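Local coordinates for protein putative sulfatase yidJ (Bacteroides fragilis, PDB 2QZU) that probably hydrolyses sulfate esters, as a metal-dependent enzyme of the arylsulfatase type, at residues 201-204 with 205-209. Sequence-based numbering, arbitrary orientation.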
# COMPACT_ATOMS: atom_id res chain seq x y z
N PRO A 201 -10.03 -6.25 -14.16
CA PRO A 201 -11.37 -6.53 -14.67
C PRO A 201 -11.57 -6.11 -16.12
O PRO A 201 -12.33 -6.74 -16.85
CB PRO A 201 -12.27 -5.76 -13.71
CG PRO A 201 -11.51 -5.84 -12.42
CD PRO A 201 -10.10 -5.53 -12.88
N GLU A 202 -10.90 -5.03 -16.51
CA GLU A 202 -10.99 -4.52 -17.87
C GLU A 202 -10.35 -5.48 -18.86
O GLU A 202 -10.94 -5.81 -19.89
CB GLU A 202 -10.27 -3.17 -17.98
CG GLU A 202 -11.15 -1.96 -17.77
CD GLU A 202 -10.40 -0.66 -18.01
OE1 GLU A 202 -9.73 -0.55 -19.06
OE2 GLU A 202 -10.48 0.24 -17.15
N TYR A 203 -9.14 -5.93 -18.54
CA TYR A 203 -8.41 -6.86 -19.39
C TYR A 203 -9.13 -8.20 -19.43
O TYR A 203 -9.33 -8.78 -20.50
CB TYR A 203 -6.99 -7.07 -18.84
CG TYR A 203 -6.18 -8.09 -19.62
CD1 TYR A 203 -5.72 -7.82 -20.91
CD2 TYR A 203 -5.88 -9.33 -19.06
CE1 TYR A 203 -4.98 -8.76 -21.62
CE2 TYR A 203 -5.14 -10.27 -19.76
CZ TYR A 203 -4.70 -9.99 -21.03
OH TYR A 203 -3.98 -10.94 -21.71
N GLU A 204 -9.53 -8.69 -18.27
CA GLU A 204 -10.22 -9.95 -18.18
C GLU A 204 -11.51 -9.95 -18.99
O GLU A 204 -11.81 -10.91 -19.69
CB GLU A 204 -10.48 -10.29 -16.71
CG GLU A 204 -9.20 -10.71 -16.00
CD GLU A 204 -9.20 -10.42 -14.51
OE1 GLU A 204 -10.26 -10.04 -13.97
OE2 GLU A 204 -8.13 -10.57 -13.89
N ALA A 205 -12.28 -8.87 -18.90
CA ALA A 205 -13.52 -8.77 -19.65
C ALA A 205 -13.21 -8.75 -21.15
O ALA A 205 -13.95 -9.32 -21.96
CB ALA A 205 -14.30 -7.52 -19.25
N SER A 206 -12.11 -8.10 -21.54
CA SER A 206 -11.74 -8.05 -22.95
C SER A 206 -11.38 -9.44 -23.47
O SER A 206 -11.75 -9.80 -24.58
CB SER A 206 -10.57 -7.10 -23.17
OG SER A 206 -10.98 -5.76 -22.98
N LYS A 207 -10.67 -10.22 -22.66
CA LYS A 207 -10.29 -11.57 -23.07
C LYS A 207 -11.51 -12.49 -23.07
O LYS A 207 -11.59 -13.41 -23.88
CB LYS A 207 -9.20 -12.14 -22.15
CG LYS A 207 -7.91 -11.32 -22.12
CD LYS A 207 -7.30 -11.11 -23.51
CE LYS A 207 -6.80 -12.42 -24.12
NZ LYS A 207 -6.14 -12.20 -25.44
N ALA A 208 -12.44 -12.24 -22.16
CA ALA A 208 -13.66 -13.05 -22.09
C ALA A 208 -14.50 -12.80 -23.34
O ALA A 208 -15.12 -13.71 -23.87
CB ALA A 208 -14.46 -12.71 -20.84
N ILE A 209 -14.50 -11.55 -23.80
CA ILE A 209 -15.25 -11.17 -24.99
C ILE A 209 -14.66 -11.87 -26.21
O ILE A 209 -15.39 -12.40 -27.05
CB ILE A 209 -15.24 -9.63 -25.17
CG1 ILE A 209 -16.10 -9.00 -24.07
CG2 ILE A 209 -15.76 -9.25 -26.55
CD1 ILE A 209 -16.08 -7.48 -24.05
O HOH W 1 -3.51 -10.59 -24.71
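Lys207 CG rests over one face of the Tyr203 ring, 3.8 Å from the ring centroid and 18° off its normal, a CH-pi contact one helical turn apart. CG is displaced toward the phenol end, so its nearest ring atom is Tyr203 CZ at 3.6 Å, and Lys207 CD follows it over the same rim. At the ring's edge, in its plane, a water lies 3.1 Å from Tyr203 OH and accepts a bond from Lys207 NZ at 3.2 Å, bridging the two polar ends. With CG anti to the backbone nitrogen (chi1 176°), Tyr203 lays its ring along the helix toward Lys207, while the lysine chain bends at chi2 and chi3 to follow the ring and reach that water. Tyr203 OH is also hydrogen-bonded to Tyr194 OH, and Lys207 NZ forms a salt bridge with Glu210. This i/i+4 pair sits on helix 200-213, which leads into strand 222-228 of the mixed sheet in the alkaline-phosphatase-like sulfatase fold; Ala208 and Glu204 pack on that strand, and Glu204 OE2 is hydrogen-bonded to Tyr183 OH. Between the same two residues, Lys207 N donates to Tyr203 O at 2.9 Å. Toward helix 267-299, Glu202 O accepts Ser206 N at 3.1 Å and also a bond from Arg292, whose guanidinium reaches Ser206 OG as well.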